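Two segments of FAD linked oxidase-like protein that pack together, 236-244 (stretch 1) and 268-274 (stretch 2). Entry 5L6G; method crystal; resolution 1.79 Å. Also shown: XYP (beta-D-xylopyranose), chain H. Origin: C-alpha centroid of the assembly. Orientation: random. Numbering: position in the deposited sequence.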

# COMPACT_ATOMS: atom_id res chain seq x y z
N SER A 236 -13.80 17.05 -2.85
CA SER A 236 -12.38 17.23 -2.54
C SER A 236 -12.17 18.65 -2.07
O SER A 236 -12.95 19.54 -2.39
CB SER A 236 -11.51 16.91 -3.75
OG SER A 236 -11.77 17.78 -4.84
N TYR A 237 -11.13 18.86 -1.28
CA TYR A 237 -10.84 20.19 -0.76
C TYR A 237 -9.41 20.24 -0.27
O TYR A 237 -8.78 19.20 -0.06
CB TYR A 237 -11.78 20.53 0.40
CG TYR A 237 -11.68 19.58 1.57
CD1 TYR A 237 -12.37 18.37 1.57
CD2 TYR A 237 -10.90 19.89 2.69
CE1 TYR A 237 -12.28 17.49 2.63
CE2 TYR A 237 -10.78 19.01 3.76
CZ TYR A 237 -11.48 17.82 3.73
OH TYR A 237 -11.39 16.93 4.77
N GLU A 238 -8.93 21.46 -0.06
CA GLU A 238 -7.60 21.68 0.44
C GLU A 238 -7.61 22.75 1.51
O GLU A 238 -8.49 23.63 1.54
CB GLU A 238 -6.70 22.11 -0.73
CG GLU A 238 -6.36 20.96 -1.63
CD GLU A 238 -5.91 21.35 -3.03
OE1 GLU A 238 -5.47 22.50 -3.25
OE2 GLU A 238 -5.99 20.45 -3.90
N ILE A 239 -6.65 22.66 2.42
CA ILE A 239 -6.43 23.70 3.42
C ILE A 239 -4.95 23.93 3.45
O ILE A 239 -4.20 23.08 3.93
CB ILE A 239 -6.91 23.31 4.83
CG1 ILE A 239 -8.39 22.92 4.81
CG2 ILE A 239 -6.65 24.46 5.80
CD1 ILE A 239 -8.84 22.13 6.03
N ASN A 240 -4.53 25.09 2.94
CA ASN A 240 -3.12 25.43 2.94
C ASN A 240 -2.67 25.77 4.35
O ASN A 240 -3.39 26.44 5.09
CB ASN A 240 -2.83 26.59 1.98
CG ASN A 240 -2.91 26.15 0.53
OD1 ASN A 240 -2.45 25.07 0.18
ND2 ASN A 240 -3.47 27.00 -0.31
N LEU A 241 -1.49 25.28 4.71
CA LEU A 241 -0.98 25.43 6.06
C LEU A 241 0.28 26.27 6.02
O LEU A 241 1.14 26.03 5.18
CB LEU A 241 -0.65 24.06 6.65
CG LEU A 241 -1.80 23.09 6.80
CD1 LEU A 241 -1.27 21.69 7.12
CD2 LEU A 241 -2.77 23.59 7.85
N PRO A 242 0.40 27.24 6.95
CA PRO A 242 1.55 28.14 6.96
C PRO A 242 2.76 27.53 7.64
O PRO A 242 3.33 28.12 8.56
CB PRO A 242 1.04 29.33 7.76
CG PRO A 242 0.13 28.70 8.74
CD PRO A 242 -0.58 27.64 7.97
N TRP A 243 3.19 26.37 7.16
CA TRP A 243 4.21 25.61 7.86
C TRP A 243 5.60 25.95 7.32
O TRP A 243 6.30 25.12 6.74
CB TRP A 243 3.88 24.12 7.78
CG TRP A 243 2.74 23.70 8.68
CD1 TRP A 243 1.80 24.50 9.29
CD2 TRP A 243 2.41 22.36 9.05
NE1 TRP A 243 0.94 23.75 10.02
CE2 TRP A 243 1.28 22.43 9.89
CE3 TRP A 243 2.97 21.11 8.76
CZ2 TRP A 243 0.68 21.29 10.44
CZ3 TRP A 243 2.38 19.98 9.31
CH2 TRP A 243 1.25 20.08 10.15
N THR A 244 5.99 27.19 7.54
CA THR A 244 7.19 27.78 6.95
C THR A 244 8.26 28.04 8.00
O THR A 244 9.33 28.51 7.66
CB THR A 244 6.87 29.12 6.29
OG1 THR A 244 6.06 29.89 7.19
CG2 THR A 244 6.13 28.90 4.98
N GLU A 268 -17.22 10.62 7.66
CA GLU A 268 -17.31 10.94 6.23
C GLU A 268 -16.06 11.64 5.68
O GLU A 268 -15.89 11.71 4.45
CB GLU A 268 -18.51 11.87 5.97
CG GLU A 268 -19.87 11.28 6.27
CD GLU A 268 -20.30 11.35 7.72
OE1 GLU A 268 -19.56 11.88 8.60
OE2 GLU A 268 -21.42 10.88 7.97
N MET A 269 -15.22 12.16 6.56
CA MET A 269 -14.05 12.93 6.18
C MET A 269 -12.80 12.06 6.10
O MET A 269 -12.55 11.27 6.99
CB MET A 269 -13.80 14.04 7.20
CG MET A 269 -12.71 15.03 6.82
SD MET A 269 -12.62 16.40 7.97
CE MET A 269 -14.20 17.23 7.68
N ASN A 270 -12.02 12.25 5.04
CA ASN A 270 -10.83 11.47 4.77
C ASN A 270 -9.80 12.47 4.35
O ASN A 270 -10.06 13.26 3.43
CB ASN A 270 -11.06 10.48 3.62
CG ASN A 270 -12.13 9.48 3.93
OD1 ASN A 270 -11.82 8.37 4.36
ND2 ASN A 270 -13.40 9.89 3.77
N MET A 271 -8.67 12.50 5.04
CA MET A 271 -7.78 13.66 4.94
C MET A 271 -6.33 13.30 5.25
O MET A 271 -6.07 12.34 5.94
CB MET A 271 -8.23 14.76 5.88
CG MET A 271 -7.65 16.13 5.59
SD MET A 271 -8.52 17.46 6.43
CE MET A 271 -8.59 16.84 8.12
N ARG A 272 -5.42 14.08 4.68
CA ARG A 272 -4.00 13.96 4.92
C ARG A 272 -3.33 15.33 4.80
O ARG A 272 -3.88 16.25 4.19
CB ARG A 272 -3.39 13.04 3.88
CG ARG A 272 -3.31 13.68 2.49
CD ARG A 272 -3.04 12.60 1.44
NE ARG A 272 -2.89 13.15 0.11
CZ ARG A 272 -2.72 12.43 -0.99
NH1 ARG A 272 -2.70 11.11 -0.93
NH2 ARG A 272 -2.60 13.03 -2.16
N VAL A 273 -2.16 15.46 5.39
CA VAL A 273 -1.26 16.55 5.08
C VAL A 273 -0.35 16.08 3.97
O VAL A 273 0.23 15.02 4.07
CB VAL A 273 -0.38 16.91 6.30
CG1 VAL A 273 0.64 17.98 5.92
CG2 VAL A 273 -1.23 17.38 7.46
N LEU A 274 -0.25 16.87 2.90
CA LEU A 274 0.80 16.73 1.91
C LEU A 274 1.73 17.90 2.08
O LEU A 274 1.29 19.03 2.07
CB LEU A 274 0.23 16.77 0.49
CG LEU A 274 1.27 16.81 -0.65
CD1 LEU A 274 2.13 15.55 -0.62
CD2 LEU A 274 0.60 16.96 -1.99
O1 XYP H . 0.09 7.51 -0.61
C1 XYP H . 0.23 7.62 -2.02
C2 XYP H . -0.41 8.93 -2.49
C3 XYP H . -0.11 9.19 -3.96
C4 XYP H . 1.39 9.11 -4.21
C5 XYP H . 1.96 7.78 -3.69
O2 XYP H . -1.82 8.82 -2.29
O3 XYP H . -0.67 10.45 -4.37
O4 XYP H . 1.65 9.16 -5.62
O5 XYP H . 1.62 7.56 -2.33

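The most unusual feature of this contact is a phenol hydroxyl that is buried without a polar partner. The OH of Tyr237 lies 3.1 Å from CG of Met269 and 3.4 Å from SD of Met271, and no hydrogen-bonding partner for it is found anywhere in the model; even the nearby backbone oxygen, O of Asn270, is 4.1 Å from that OH. Tyrosine tolerates such a place better than most polar residues, because its single hydroxyl sits at the end of a large ring that can pack as an apolar body.

The example illustrates a general principle: two strands too far apart to share backbone hydrogen bonds can still be joined through their side chains. Here the strand axes come no closer than 9.0 Å, their N-to-C directions differ by 42°, and no hydrogen bond of any kind crosses between the stretches. The contact is modest, burying 236 Å² in total, and rests on a handful of side chains that meet in the gap.

Tyr237 makes the largest single contribution, with 70 Å² covered by the other stretch. Its CA-to-CB bond points sideways, yet with chi1 at 60° (p) the ring carries its hydroxyl end to the opposite strand. Met271 points toward stretch 1 and, with chi1 and chi2 both t, extends its sulfur to the edge of that ring: SD is 5.0 Å from the ring centroid, 75° off the normal, and 3.8 Å from CE2 of Tyr237. The CA-to-CB bond of Met269 points sideways, but the chain beyond it comes nearer, with CG 4.3 Å from CZ of Tyr237, also near the ring plane. Methionine suits both positions, since its flexible, unbranched chain can follow the outline of a rigid ring.

Farther along, the packing becomes purely hydrocarbon. Val273 points toward stretch 1 and packs against two residues: both CG1 and CG2 lie 4.3 Å from CD1 of Leu241, and CG1 is also 4.3 Å from CZ3 of Trp243. The short, branched valine thus serves two larger neighbours at once. Leu241 and Trp243 both point toward stretch 2, and a weak backbone hydrogen bond from N of Trp243 to O of Leu241, 2.9 Å long, links them within their own stretch.

Between Met271 and Val273 the strand directs a residue elsewhere. Arg272 makes no contact with stretch 1; its extended side chain instead donates a hydrogen bond from NH1 to O2 of the xylopyranose, 2.8 Å away. Arg272 therefore contributes to the bound sugar's contacts and not to the packing of the two stretches.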